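Long-range contacts in putative polysaccharide biosynthesis protein with aminopeptidase-like domain (Clostridium acetobutylicum, PDB 3K9T), which is not expected to act as a peptidase despite its aminopeptidase-like zinc domain, and probably takes part in the biosynthesis of modified polysaccharides: residues E91-H95 with H190-C194; H95-V101 with E135-L141. All coordinates share one frame; numbering follows the deposited sequence.

Contact 1 of 2, residues E91-H95 with H190-C194; sequences ENNLH and HPSMC. With ZN (zinc ion), chain B.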
loop_
_atom_site.group_PDB
_atom_site.type_symbol
_atom_site.label_atom_id
_atom_site.label_comp_id
_atom_site.label_asym_id
_atom_site.label_seq_id
_atom_site.Cartn_x
_atom_site.Cartn_y
_atom_site.Cartn_z
ATOM N N GLU A 91 41.025 -15.006 34.139
ATOM C CA GLU A 91 39.653 -15.282 34.580
ATOM C C GLU A 91 38.597 -14.904 33.533
ATOM O O GLU A 91 37.556 -15.551 33.443
ATOM C CB GLU A 91 39.335 -14.540 35.865
ATOM C CG GLU A 91 40.148 -14.984 37.071
ATOM C CD GLU A 91 39.711 -14.274 38.356
ATOM O OE1 GLU A 91 38.725 -13.476 38.296
ATOM O OE2 GLU A 91 40.350 -14.535 39.412
ATOM N N ASN A 92 38.838 -13.832 32.788
ATOM C CA ASN A 92 37.915 -13.389 31.749
ATOM C C ASN A 92 38.677 -12.488 30.778
ATOM O O ASN A 92 39.270 -11.511 31.204
ATOM C CB ASN A 92 36.721 -12.651 32.370
ATOM C CG ASN A 92 35.509 -12.614 31.444
ATOM O OD1 ASN A 92 35.631 -12.414 30.227
ATOM N ND2 ASN A 92 34.326 -12.825 32.015
ATOM N N ASN A 93 38.684 -12.808 29.484
ATOM C CA ASN A 93 39.471 -11.984 28.548
ATOM C C ASN A 93 38.782 -10.637 28.238
ATOM O O ASN A 93 39.347 -9.764 27.570
ATOM C CB ASN A 93 39.930 -12.765 27.303
ATOM C CG ASN A 93 38.779 -13.354 26.503
ATOM O OD1 ASN A 93 37.701 -12.741 26.376
ATOM N ND2 ASN A 93 39.013 -14.539 25.916
ATOM N N LEU A 94 37.567 -10.470 28.755
ATOM C CA LEU A 94 36.874 -9.192 28.623
ATOM C C LEU A 94 37.499 -8.120 29.554
ATOM O O LEU A 94 37.295 -6.921 29.334
ATOM C CB LEU A 94 35.367 -9.349 28.849
ATOM C CG LEU A 94 34.520 -10.221 27.896
ATOM C CD1 LEU A 94 33.014 -10.026 28.222
ATOM C CD2 LEU A 94 34.779 -9.931 26.403
ATOM N N HIS A 95 38.283 -8.563 30.553
ATOM C CA HIS A 95 39.044 -7.667 31.438
ATOM C C HIS A 95 40.077 -6.765 30.724
ATOM O O HIS A 95 40.508 -5.789 31.322
ATOM C CB HIS A 95 39.786 -8.429 32.548
ATOM C CG HIS A 95 38.901 -8.962 33.625
ATOM N ND1 HIS A 95 38.038 -8.164 34.339
ATOM C CD2 HIS A 95 38.761 -10.211 34.132
ATOM C CE1 HIS A 95 37.377 -8.903 35.215
ATOM N NE2 HIS A 95 37.809 -10.147 35.126
ATOM N N HIS A 190 35.105 -11.196 17.951
ATOM C CA HIS A 190 34.704 -11.081 19.355
ATOM C C HIS A 190 35.293 -12.199 20.216
ATOM O O HIS A 190 35.245 -13.374 19.827
ATOM C CB HIS A 190 33.207 -11.108 19.492
ATOM C CG HIS A 190 32.542 -9.855 19.041
ATOM N ND1 HIS A 190 32.925 -9.177 17.906
ATOM C CD2 HIS A 190 31.489 -9.177 19.557
ATOM C CE1 HIS A 190 32.130 -8.137 17.741
ATOM N NE2 HIS A 190 31.258 -8.113 18.730
ATOM N N PRO A 191 35.832 -11.839 21.384
ATOM C CA PRO A 191 36.442 -12.823 22.302
ATOM C C PRO A 191 35.409 -13.651 23.088
ATOM O O PRO A 191 34.518 -14.230 22.430
ATOM C CB PRO A 191 37.385 -11.967 23.166
ATOM C CG PRO A 191 36.806 -10.590 23.100
ATOM C CD PRO A 191 36.158 -10.456 21.770
ATOM N N SER A 192 35.504 -13.715 24.429
ATOM C CA SER A 192 34.617 -14.599 25.241
ATOM C C SER A 192 33.214 -14.030 25.493
ATOM O O SER A 192 32.863 -13.647 26.612
ATOM C CB SER A 192 35.269 -14.960 26.588
ATOM O OG SER A 192 36.509 -15.612 26.404
HETATM N N MSE A 193 32.437 -13.954 24.418
HETATM C CA MSE A 193 31.019 -13.616 24.458
HETATM C C MSE A 193 30.330 -14.600 23.500
HETATM O O MSE A 193 30.884 -14.946 22.443
HETATM C CB MSE A 193 30.770 -12.165 24.054
HETATM C CG MSE A 193 31.366 -11.123 25.037
HETATM SE SE MSE A 193 31.389 -9.422 24.193
HETATM C CE MSE A 193 32.913 -9.706 22.969
ATOM N N CYS A 194 29.135 -15.040 23.883
ATOM C CA CYS A 194 28.445 -16.102 23.197
ATOM C C CYS A 194 27.483 -15.681 22.068
ATOM O O CYS A 194 27.716 -16.045 20.941
ATOM C CB CYS A 194 27.739 -16.975 24.236
ATOM S SG CYS A 194 28.922 -17.873 25.291
HETATM ZN ZN ZN B . 29.573 -6.970 18.982
HETATM O O HOH W 1 33.146 -13.438 29.161
HETATM O O HOH W 2 37.759 -15.389 28.803
#
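Ser192 OG is gripped from several sides: Asn93 ND2 makes a weak, strongly bent bond to it at 2.8 Å, water 2 donates to it, and the carbonyl of Phe27 is a further hydrogen-bond partner. The Asn93 amide reaches Ser192 twice. While ND2 meets the hydroxyl, Asn93 OD1 accepts the backbone N-H of Ser192 at 3.1 Å, in the carbonyl plane and on a lone pair. With CG between the backbone N and the carbonyl carbon (chi1 59°), the amide is directed across to the centre of the inverse gamma turn at Ser192. Water 2 also accepts from Asn93 N. On the other bridge, water 1 donates to Ser192 O at 2.6 Å and to Asn92 OD1, which closes an Asx turn by taking the N-H of Leu94. Beside these polar links, Leu94 CD1 reaches CG of selenomethionine Met193 at 3.8 Å, while CD2 lies between that side chain and the Pro191 ring, 3.9 Å from Pro191 CG. His190, next to Pro191, binds zinc with Asp196 and His325. Direct and water-mediated bonds thus join the insert to the buried backbone of the loop carrying this zinc ligand, probably limiting that loop's freedom beside the metal.

Contact 2 of 2, residues H95-V101 with E135-L141; sequences HVMSYSV and ENWGFSL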
loop_
_atom_site.group_PDB
_atom_site.type_symbol
_atom_site.label_atom_id
_atom_site.label_comp_id
_atom_site.label_asym_id
_atom_site.label_seq_id
_atom_site.Cartn_x
_atom_site.Cartn_y
_atom_site.Cartn_z
ATOM N N HIS A 95 38.283 -8.563 30.553
ATOM C CA HIS A 95 39.044 -7.667 31.438
ATOM C C HIS A 95 40.077 -6.765 30.724
ATOM O O HIS A 95 40.508 -5.789 31.322
ATOM C CB HIS A 95 39.786 -8.429 32.548
ATOM C CG HIS A 95 38.901 -8.962 33.625
ATOM N ND1 HIS A 95 38.038 -8.164 34.339
ATOM C CD2 HIS A 95 38.761 -10.211 34.132
ATOM C CE1 HIS A 95 37.377 -8.903 35.215
ATOM N NE2 HIS A 95 37.809 -10.147 35.126
ATOM N N VAL A 96 40.494 -7.089 29.498
ATOM C CA VAL A 96 41.448 -6.258 28.762
ATOM C C VAL A 96 40.784 -5.677 27.524
ATOM O O VAL A 96 40.079 -6.381 26.802
ATOM C CB VAL A 96 42.723 -7.035 28.312
ATOM C CG1 VAL A 96 43.622 -6.146 27.442
ATOM C CG2 VAL A 96 43.503 -7.497 29.506
HETATM N N MSE A 97 41.022 -4.385 27.302
HETATM C CA MSE A 97 40.540 -3.678 26.127
HETATM C C MSE A 97 41.302 -4.219 24.903
HETATM O O MSE A 97 42.535 -4.237 24.877
HETATM C CB MSE A 97 40.748 -2.181 26.317
HETATM C CG MSE A 97 40.309 -1.299 25.139
HETATM SE SE MSE A 97 40.988 0.512 25.372
HETATM C CE MSE A 97 39.741 1.065 26.775
ATOM N N SER A 98 40.557 -4.688 23.904
ATOM C CA SER A 98 41.161 -5.351 22.760
ATOM C C SER A 98 42.069 -4.359 22.056
ATOM O O SER A 98 41.695 -3.213 21.868
ATOM C CB SER A 98 40.093 -5.885 21.803
ATOM O OG SER A 98 40.626 -6.835 20.896
ATOM N N TYR A 99 43.244 -4.838 21.664
ATOM C CA TYR A 99 44.301 -4.052 21.038
ATOM C C TYR A 99 45.077 -3.204 22.050
ATOM O O TYR A 99 45.789 -2.282 21.648
ATOM C CB TYR A 99 43.812 -3.238 19.808
ATOM C CG TYR A 99 44.054 -3.940 18.476
ATOM C CD1 TYR A 99 43.496 -5.196 18.216
ATOM C CD2 TYR A 99 44.841 -3.366 17.485
ATOM C CE1 TYR A 99 43.701 -5.851 17.004
ATOM C CE2 TYR A 99 45.075 -4.046 16.253
ATOM C CZ TYR A 99 44.506 -5.287 16.028
ATOM O OH TYR A 99 44.691 -5.961 14.828
ATOM N N SER A 100 44.992 -3.538 23.341
ATOM C CA SER A 100 45.738 -2.791 24.361
ATOM C C SER A 100 47.249 -2.846 24.109
ATOM O O SER A 100 47.837 -3.924 23.977
ATOM C CB SER A 100 45.454 -3.288 25.798
ATOM O OG SER A 100 44.242 -2.756 26.332
ATOM N N VAL A 101 47.863 -1.672 24.048
ATOM C CA VAL A 101 49.327 -1.551 23.959
ATOM C C VAL A 101 49.956 -2.213 25.202
ATOM O O VAL A 101 49.326 -2.280 26.235
ATOM C CB VAL A 101 49.728 -0.067 23.809
ATOM C CG1 VAL A 101 49.189 0.481 22.475
ATOM C CG2 VAL A 101 49.188 0.759 24.977
ATOM N N GLU A 135 46.026 4.050 19.397
ATOM C CA GLU A 135 46.777 3.320 20.424
ATOM C C GLU A 135 46.258 3.678 21.810
ATOM O O GLU A 135 45.998 4.837 22.101
ATOM C CB GLU A 135 48.266 3.595 20.330
ATOM C CG GLU A 135 48.925 2.789 19.239
ATOM C CD GLU A 135 50.389 3.165 19.010
ATOM O OE1 GLU A 135 50.987 3.837 19.876
ATOM O OE2 GLU A 135 50.939 2.768 17.958
ATOM N N ASN A 136 46.120 2.674 22.665
ATOM C CA ASN A 136 45.483 2.855 23.958
ATOM C C ASN A 136 45.588 1.570 24.795
ATOM O O ASN A 136 46.131 0.557 24.316
ATOM C CB ASN A 136 44.014 3.206 23.714
ATOM C CG ASN A 136 43.338 3.843 24.924
ATOM O OD1 ASN A 136 43.997 4.239 25.899
ATOM N ND2 ASN A 136 41.999 3.928 24.871
ATOM N N TRP A 137 45.122 1.621 26.047
ATOM C CA TRP A 137 45.049 0.434 26.891
ATOM C C TRP A 137 43.996 0.566 27.998
ATOM O O TRP A 137 43.767 1.636 28.539
ATOM C CB TRP A 137 46.424 0.042 27.478
ATOM C CG TRP A 137 47.003 0.968 28.499
ATOM C CD1 TRP A 137 47.791 2.039 28.254
ATOM C CD2 TRP A 137 46.860 0.891 29.927
ATOM N NE1 TRP A 137 48.133 2.652 29.430
ATOM C CE2 TRP A 137 47.584 1.962 30.475
ATOM C CE3 TRP A 137 46.185 0.029 30.791
ATOM C CZ2 TRP A 137 47.661 2.200 31.853
ATOM C CZ3 TRP A 137 46.268 0.264 32.180
ATOM C CH2 TRP A 137 47.000 1.342 32.688
ATOM N N GLY A 138 43.349 -0.534 28.341
ATOM C CA GLY A 138 42.344 -0.480 29.383
ATOM C C GLY A 138 42.059 -1.798 30.064
ATOM O O GLY A 138 42.364 -2.865 29.535
ATOM N N PHE A 139 41.501 -1.708 31.263
ATOM C CA PHE A 139 41.010 -2.864 31.970
ATOM C C PHE A 139 39.522 -2.653 32.247
ATOM O O PHE A 139 39.096 -1.532 32.629
ATOM C CB PHE A 139 41.723 -3.067 33.306
ATOM C CG PHE A 139 43.091 -3.658 33.194
ATOM C CD1 PHE A 139 43.269 -5.039 33.192
ATOM C CD2 PHE A 139 44.204 -2.841 33.055
ATOM C CE1 PHE A 139 44.534 -5.598 33.082
ATOM C CE2 PHE A 139 45.479 -3.389 32.948
ATOM C CZ PHE A 139 45.644 -4.767 32.960
ATOM N N SER A 140 38.742 -3.727 32.075
ATOM C CA SER A 140 37.347 -3.731 32.457
ATOM C C SER A 140 37.149 -4.548 33.735
ATOM O O SER A 140 37.844 -5.528 33.958
ATOM C CB SER A 140 36.533 -4.334 31.337
ATOM O OG SER A 140 36.367 -3.413 30.293
ATOM N N LEU A 141 36.202 -4.144 34.576
ATOM C CA LEU A 141 35.851 -4.914 35.792
ATOM C C LEU A 141 34.433 -4.598 36.250
ATOM O O LEU A 141 33.812 -3.633 35.764
ATOM C CB LEU A 141 36.813 -4.640 36.945
ATOM C CG LEU A 141 36.835 -3.250 37.565
ATOM C CD1 LEU A 141 37.585 -3.331 38.873
ATOM C CD2 LEU A 141 37.441 -2.209 36.604
#
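His95 binds both backbone polar groups of Ser140, one with its ring and one with its carbonyl. Its ND1-H points almost straight at Ser140 O (2.7 Å, 176°), with the oxygen in the plane of the imidazole, and its own carbonyl accepts Ser140 N at 2.8 Å. Setting CG beside the backbone N (chi1 -73°) brings the ring edge to that oxygen. With the Ser140 N to His95 O bond on one flank and Met97 N to Gly138 O (3.0 Å) on the other, Val96 and Phe139 form a non-hydrogen-bonded antiparallel pair, a single bridge. The chain then folds through a type II turn, Met97 to Ser100, in which Tyr99 takes a positive phi. Ser100 OG serves both segments, giving its proton to Met97 O at 2.7 Å and accepting Gly138 N at 3.1 Å. One residue on, Val101 N binds Asn136 O at 2.8 Å, nearly along the C=O axis. Around this polar seam, selenomethionine Met97 places SE near Asn136 ND2 at 3.6 Å, its bent end setting CE 4.0 Å from Gly138 CA. Val101 CG2 approaches the indole of Trp137 obliquely, while Val96 lies alongside Phe139. The Trp137 and Phe139 rings meet edge to edge, and both rest on strand 153-163; Tyr115 stacks on Trp137, and Trp71 on Tyr99. Backbone groups of both segments, most of them in buried residues, are thus answered by main-chain bonds and by the His95 and Ser100 side chains, which fasten the irregular 95-101 loop to strand 139-140 and the extended residues 136-138 leading into it, all within the insert.

In the fold
From the N terminus, the chain leaves strand 85-88 of the insert and enters the first side of contact 1 at 91-95. His95, shared by the two contacts, starts the first side of contact 2, which runs to Val101 just before strand 103-108. The chain returns at 135-141 to close the smaller loop of contact 2, entirely within the insert. Only after strands 153-163, 166-174 and 181-187 does it reach 190-194 and close the larger loop of contact 1, which therefore encloses that of contact 2. Leu94 O packs against Ser140 CB where they meet. Together they tie strand 139-140, through one continuous loop, to the zinc-binding aminopeptidase-like region.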